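Local coordinates for erythrocyte membrane protein 1 (Plasmodium falciparum, PDB 2XU0) that probably binds host cell-surface receptors as the N-terminal adhesion region (NTS-DBL1) of a parasite protein displayed on infected red cells and involved in rosetting, at residues V25-G30 / Y278-S283; Y308-L313 / E416-L421. The protein carries 10 engineered substitutions. All blocks are in the same frame, centred on the assembly; numbering follows the deposited sequence. Where two conformers were deposited one is given.

Contact 1: residues V25-G30 / Y278-S283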
loop_
_atom_site.group_PDB
_atom_site.type_symbol
_atom_site.label_atom_id
_atom_site.label_comp_id
_atom_site.label_asym_id
_atom_site.label_seq_id
_atom_site.Cartn_x
_atom_site.Cartn_y
_atom_site.Cartn_z
ATOM N N VAL A 25 10.007 -5.388 -8.306
ATOM C CA VAL A 25 9.635 -5.798 -9.673
ATOM C C VAL A 25 8.684 -4.761 -10.313
ATOM O O VAL A 25 8.887 -4.391 -11.457
ATOM C CB VAL A 25 9.079 -7.247 -9.696
ATOM C CG1 VAL A 25 8.381 -7.581 -11.016
ATOM C CG2 VAL A 25 10.195 -8.258 -9.390
ATOM N N LEU A 26 7.710 -4.244 -9.553
ATOM C CA LEU A 26 6.749 -3.284 -10.111
ATOM C C LEU A 26 7.421 -1.957 -10.411
ATOM O O LEU A 26 7.120 -1.356 -11.440
ATOM C CB LEU A 26 5.498 -3.104 -9.198
ATOM C CG LEU A 26 4.652 -4.360 -8.874
ATOM C CD1 LEU A 26 3.732 -4.114 -7.664
ATOM C CD2 LEU A 26 3.858 -4.825 -10.055
ATOM N N GLU A 27 8.311 -1.491 -9.513
ATOM C CA GLU A 27 9.092 -0.252 -9.677
ATOM C C GLU A 27 9.945 -0.350 -10.966
ATOM O O GLU A 27 10.071 0.627 -11.729
ATOM C CB GLU A 27 10.045 -0.064 -8.484
ATOM C CG GLU A 27 9.426 0.619 -7.279
ATOM C CD GLU A 27 9.382 2.124 -7.363
ATOM O OE1 GLU A 27 9.522 2.673 -8.477
ATOM O OE2 GLU A 27 9.132 2.755 -6.317
ATOM N N ASN A 28 10.489 -1.524 -11.214
ATOM C CA ASN A 28 11.282 -1.725 -12.419
ATOM C C ASN A 28 10.461 -1.643 -13.695
ATOM O O ASN A 28 10.937 -1.089 -14.688
ATOM C CB ASN A 28 12.165 -2.933 -12.337
ATOM C CG ASN A 28 13.368 -2.690 -11.462
ATOM O OD1 ASN A 28 14.150 -1.765 -11.689
ATOM N ND2 ASN A 28 13.519 -3.482 -10.420
ATOM N N ILE A 29 9.208 -2.092 -13.650
ATOM C CA ILE A 29 8.345 -1.946 -14.824
ATOM C C ILE A 29 7.867 -0.496 -14.907
ATOM O O ILE A 29 7.834 0.051 -15.997
ATOM C CB ILE A 29 7.206 -3.007 -14.877
ATOM C CG1 ILE A 29 7.800 -4.422 -14.894
ATOM C CG2 ILE A 29 6.305 -2.760 -16.094
ATOM C CD1 ILE A 29 6.803 -5.536 -14.490
ATOM N N GLY A 30 7.611 0.134 -13.749
ATOM C CA GLY A 30 7.223 1.540 -13.647
ATOM C C GLY A 30 8.211 2.492 -14.301
ATOM O O GLY A 30 7.802 3.472 -14.931
ATOM N N TYR A 278 14.722 6.597 0.145
ATOM C CA TYR A 278 14.001 5.554 -0.596
ATOM C C TYR A 278 15.009 4.584 -1.200
ATOM O O TYR A 278 15.975 5.011 -1.841
ATOM C CB TYR A 278 13.133 6.169 -1.707
ATOM C CG TYR A 278 12.161 5.178 -2.321
ATOM C CD1 TYR A 278 11.073 4.701 -1.597
ATOM C CD2 TYR A 278 12.326 4.726 -3.626
ATOM C CE1 TYR A 278 10.192 3.775 -2.143
ATOM C CE2 TYR A 278 11.411 3.841 -4.205
ATOM C CZ TYR A 278 10.343 3.371 -3.454
ATOM O OH TYR A 278 9.476 2.426 -3.942
ATOM N N PHE A 279 14.784 3.290 -1.010
ATOM C CA PHE A 279 15.680 2.295 -1.577
ATOM C C PHE A 279 14.904 1.346 -2.458
ATOM O O PHE A 279 13.817 0.892 -2.081
ATOM C CB PHE A 279 16.381 1.471 -0.473
ATOM C CG PHE A 279 17.287 2.220 0.473
ATOM C CD1 PHE A 279 18.668 2.132 0.354
ATOM C CD2 PHE A 279 16.760 2.957 1.531
ATOM C CE1 PHE A 279 19.505 2.773 1.274
ATOM C CE2 PHE A 279 17.600 3.616 2.438
ATOM C CZ PHE A 279 18.969 3.523 2.298
ATOM N N ARG A 280 15.491 0.986 -3.598
ATOM C CA ARG A 280 14.927 0.003 -4.530
ATOM C C ARG A 280 16.055 -0.690 -5.270
ATOM O O ARG A 280 17.159 -0.139 -5.341
ATOM C CB ARG A 280 13.886 0.621 -5.495
ATOM C CG ARG A 280 14.325 1.908 -6.182
ATOM C CD ARG A 280 13.516 2.186 -7.426
ATOM N NE ARG A 280 13.868 1.225 -8.461
ATOM C CZ ARG A 280 14.755 1.446 -9.419
ATOM N NH1 ARG A 280 15.335 2.636 -9.538
ATOM N NH2 ARG A 280 15.045 0.495 -10.289
ATOM N N LYS A 281 15.809 -1.917 -5.755
ATOM C CA LYS A 281 16.812 -2.708 -6.463
ATOM C C LYS A 281 16.426 -2.956 -7.888
ATOM O O LYS A 281 15.245 -3.087 -8.191
ATOM C CB LYS A 281 17.064 -4.063 -5.778
ATOM C CG LYS A 281 17.681 -3.915 -4.400
ATOM C CD LYS A 281 17.981 -5.243 -3.783
ATOM C CE LYS A 281 18.464 -5.044 -2.366
ATOM N NZ LYS A 281 18.639 -6.346 -1.682
ATOM N N GLY A 282 17.429 -3.023 -8.756
ATOM C CA GLY A 282 17.240 -3.388 -10.148
ATOM C C GLY A 282 17.126 -4.891 -10.258
ATOM O O GLY A 282 17.387 -5.619 -9.296
ATOM N N SER A 283 16.787 -5.365 -11.447
ATOM C CA SER A 283 16.647 -6.784 -11.768
ATOM C C SER A 283 17.956 -7.552 -11.555
ATOM O O SER A 283 17.923 -8.753 -11.312
ATOM C CB SER A 283 16.193 -6.935 -13.212
ATOM O OG SER A 283 15.037 -6.144 -13.435
#
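E27 and N28 join the helix of the PfEMP1 N-terminal segment to one strand of a two-stranded antiparallel sheet in the Duffy-binding-like domain, a polar helix-on-strand contact that fastens the segment to the domain. Helix 25-30 crosses strand 279-281 at 83°, its axis 8.5 Å away, a separation bridged by side chains. N28 works with both ends of its amide. Its ND2 gives an almost straight hydrogen bond of 2.8 Å to K281 O, lying in the carbonyl plane on a lone pair, so the asparagine side chain is tied to the backbone of the strand. Its OD1 accepts from R280 NH2, also at 2.8 Å, but this bond is bent to 130° at the hydrogen, and the donor sits above the amide carbonyl plane. A bend at chi3 of R280 sets its NE beside E27, 4.0 Å from E27 CB; E27 OE1 and R280 NE, at 4.6 Å, feel each other as charges alone. The carboxylate has further partners, T304 OG1 on OE2 and the backbone N of Y305 on OE1. E27 and Y278 meet tip to tip, the carboxylate turned 56° from the ring, and Y278 OH is modelled as a hydrogen-bond donor 2.4 Å from E27 OE2, a separation too short to take at face value.

Contact 2: residues Y308-L313 / E416-L421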
loop_
_atom_site.group_PDB
_atom_site.type_symbol
_atom_site.label_atom_id
_atom_site.label_comp_id
_atom_site.label_asym_id
_atom_site.label_seq_id
_atom_site.Cartn_x
_atom_site.Cartn_y
_atom_site.Cartn_z
ATOM N N TYR A 308 3.500 5.084 -11.701
ATOM C CA TYR A 308 3.370 4.488 -13.044
ATOM C C TYR A 308 3.035 3.002 -12.941
ATOM O O TYR A 308 3.124 2.264 -13.924
ATOM C CB TYR A 308 4.596 4.795 -13.935
ATOM C CG TYR A 308 4.658 6.272 -14.232
ATOM C CD1 TYR A 308 3.895 6.824 -15.257
ATOM C CD2 TYR A 308 5.302 7.149 -13.361
ATOM C CE1 TYR A 308 3.831 8.201 -15.451
ATOM C CE2 TYR A 308 5.199 8.528 -13.514
ATOM C CZ TYR A 308 4.476 9.049 -14.571
ATOM O OH TYR A 308 4.432 10.399 -14.790
ATOM N N VAL A 309 2.638 2.577 -11.742
ATOM C CA VAL A 309 2.247 1.181 -11.475
ATOM C C VAL A 309 0.721 1.133 -11.345
ATOM O O VAL A 309 0.188 1.913 -10.546
ATOM C CB VAL A 309 2.949 0.571 -10.206
ATOM C CG1 VAL A 309 2.442 -0.853 -9.908
ATOM C CG2 VAL A 309 4.468 0.584 -10.355
ATOM N N PRO A 310 -0.012 0.234 -12.069
ATOM C CA PRO A 310 -1.463 0.156 -11.859
ATOM C C PRO A 310 -1.822 0.100 -10.380
ATOM O O PRO A 310 -1.219 -0.646 -9.601
ATOM C CB PRO A 310 -1.875 -1.134 -12.603
ATOM C CG PRO A 310 -0.836 -1.290 -13.670
ATOM C CD PRO A 310 0.442 -0.767 -13.061
ATOM N N GLN A 311 -2.817 0.888 -10.006
ATOM C CA GLN A 311 -3.295 1.043 -8.627
ATOM C C GLN A 311 -3.650 -0.267 -7.916
ATOM O O GLN A 311 -3.266 -0.450 -6.757
ATOM C CB GLN A 311 -4.440 2.065 -8.569
ATOM C CG GLN A 311 -4.924 2.370 -7.145
ATOM C CD GLN A 311 -5.865 3.507 -7.098
ATOM O OE1 GLN A 311 -6.978 3.448 -7.640
ATOM N NE2 GLN A 311 -5.483 4.539 -6.346
ATOM N N PHE A 312 -4.371 -1.175 -8.605
ATOM C CA PHE A 312 -4.746 -2.472 -8.050
ATOM C C PHE A 312 -3.485 -3.255 -7.609
ATOM O O PHE A 312 -3.488 -3.875 -6.555
ATOM C CB PHE A 312 -5.590 -3.301 -9.075
ATOM C CG PHE A 312 -5.637 -4.763 -8.676
ATOM C CD1 PHE A 312 -6.374 -5.173 -7.567
ATOM C CD2 PHE A 312 -4.839 -5.705 -9.325
ATOM C CE1 PHE A 312 -6.288 -6.489 -7.095
ATOM C CE2 PHE A 312 -4.782 -7.026 -8.872
ATOM C CZ PHE A 312 -5.523 -7.414 -7.769
ATOM N N LEU A 313 -2.430 -3.263 -8.439
ATOM C CA LEU A 313 -1.177 -3.961 -8.114
ATOM C C LEU A 313 -0.477 -3.340 -6.886
ATOM O O LEU A 313 0.066 -4.061 -6.042
ATOM C CB LEU A 313 -0.228 -3.979 -9.347
ATOM C CG LEU A 313 -0.775 -4.752 -10.557
ATOM C CD1 LEU A 313 0.146 -4.623 -11.752
ATOM C CD2 LEU A 313 -1.094 -6.240 -10.196
ATOM N N GLU A 416 0.305 -1.312 -21.459
ATOM C CA GLU A 416 1.757 -1.555 -21.559
ATOM C C GLU A 416 2.323 -2.213 -20.313
ATOM O O GLU A 416 3.225 -3.048 -20.444
ATOM C CB GLU A 416 2.548 -0.279 -21.871
ATOM C CG GLU A 416 2.452 0.205 -23.310
ATOM C CD GLU A 416 3.223 -0.593 -24.349
ATOM O OE1 GLU A 416 2.811 -0.566 -25.532
ATOM O OE2 GLU A 416 4.239 -1.232 -23.991
ATOM N N PHE A 417 1.822 -1.834 -19.099
ATOM C CA PHE A 417 2.333 -2.433 -17.850
ATOM C C PHE A 417 2.047 -3.931 -17.797
ATOM O O PHE A 417 2.954 -4.719 -17.540
ATOM C CB PHE A 417 1.752 -1.742 -16.610
ATOM C CG PHE A 417 2.565 -2.024 -15.377
ATOM C CD1 PHE A 417 3.444 -1.070 -14.872
ATOM C CD2 PHE A 417 2.398 -3.213 -14.668
ATOM C CE1 PHE A 417 4.169 -1.320 -13.713
ATOM C CE2 PHE A 417 3.130 -3.465 -13.511
ATOM C CZ PHE A 417 4.027 -2.527 -13.056
ATOM N N TYR A 418 0.791 -4.316 -18.040
ATOM C CA TYR A 418 0.385 -5.723 -18.048
ATOM C C TYR A 418 1.102 -6.483 -19.190
ATOM O O TYR A 418 1.438 -7.647 -18.992
ATOM C CB TYR A 418 -1.145 -5.893 -18.017
ATOM C CG TYR A 418 -1.739 -5.626 -16.647
ATOM C CD1 TYR A 418 -1.667 -6.579 -15.633
ATOM C CD2 TYR A 418 -2.399 -4.432 -16.371
ATOM C CE1 TYR A 418 -2.197 -6.327 -14.362
ATOM C CE2 TYR A 418 -2.956 -4.182 -15.115
ATOM C CZ TYR A 418 -2.843 -5.128 -14.110
ATOM O OH TYR A 418 -3.363 -4.869 -12.861
ATOM N N GLU A 419 1.465 -5.783 -20.310
ATOM C CA GLU A 419 2.253 -6.366 -21.421
ATOM C C GLU A 419 3.623 -6.799 -20.838
ATOM O O GLU A 419 4.048 -7.927 -21.051
ATOM C CB GLU A 419 2.462 -5.325 -22.555
ATOM C CG GLU A 419 1.879 -5.721 -23.904
ATOM C CD GLU A 419 0.920 -4.722 -24.527
ATOM O OE1 GLU A 419 1.341 -3.574 -24.802
ATOM O OE2 GLU A 419 -0.242 -5.105 -24.792
ATOM N N ASN A 420 4.267 -5.918 -20.043
ATOM C CA ASN A 420 5.549 -6.190 -19.392
ATOM C C ASN A 420 5.511 -7.302 -18.354
ATOM O O ASN A 420 6.488 -8.027 -18.249
ATOM C CB ASN A 420 6.149 -4.930 -18.800
ATOM C CG ASN A 420 6.955 -4.163 -19.802
ATOM O OD1 ASN A 420 8.148 -4.425 -19.996
ATOM N ND2 ASN A 420 6.307 -3.232 -20.498
ATOM N N LEU A 421 4.421 -7.421 -17.563
ATOM C CA LEU A 421 4.256 -8.488 -16.560
ATOM C C LEU A 421 4.221 -9.838 -17.254
ATOM O O LEU A 421 4.788 -10.810 -16.752
ATOM C CB LEU A 421 2.935 -8.329 -15.772
ATOM C CG LEU A 421 2.912 -7.384 -14.601
ATOM C CD1 LEU A 421 1.508 -7.244 -14.090
ATOM C CD2 LEU A 421 3.843 -7.863 -13.474
#
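V309 and F417 mark the closest backbone approach, their CA atoms 7.3 Å apart, where the chain entering helix 311-338 passes helix 415-423, with P310 at the N-cap position of the former. The contact is a buried apolar junction between the Duffy-binding region and the C-terminal Duffy-binding-like subdomain. Its centrepiece is a CH-pi interaction: P310 CD stands over the middle of the F417 ring, 3.4 Å from the centroid and only 14° off the ring normal. A chi1 of -162° puts F417 CG anti to the backbone N, where it lies under P310 CD. V309 brings CG2 to within 3.9 Å of F417 CE1, and L313 CD1 approaches the same ring obliquely, 3.7 Å from F417 CE2. That leucine methyl also meets L421 CD1 at 3.8 Å, so one leucine branch touches F417 and L421, one helical turn apart, as well as Y418. L313 and Y418 reach toward each other tip to tip, with L313 CG 3.5 Å from Y418 OH. The tyrosine lies alongside P310 as well, the two side chains sliding past each other in opposite directions with P310 CG near Y418 CE2. Y418 OH further borders the edge of the F312 ring, and the two side chains cross at about a right angle. Helix 371-407 adds Y398 against L313 and W405 against Y418. No hydrogen bond spans the two segments, and even the polar Y418 OH meets carbon atoms of L313 and F312 here; this is consistent with cohesion largely from shape fit and the exclusion of water, with the proline set on the phenylalanine face.

Overall arrangement
Following the chain from the N terminus, helix 22-39 comes first, and contact 1 closes a long loop when strand 279-281 returns to it. Only then does contact 2 open, at the start of helix 311-338, closing a second loop when helix 415-423 arrives. The two are therefore in series, neither nesting nor crossing. In space they adjoin, with centres 13 Å apart, because helix 22-39 lies between the strand and the second junction: I29 CG2 packs on F417 and N420, and L26 O meets V309 CG2. Contact 1 and this packing show how an N-terminal segment can be built into a domain, here against parts of both the Duffy-binding region and the C-terminal subdomain.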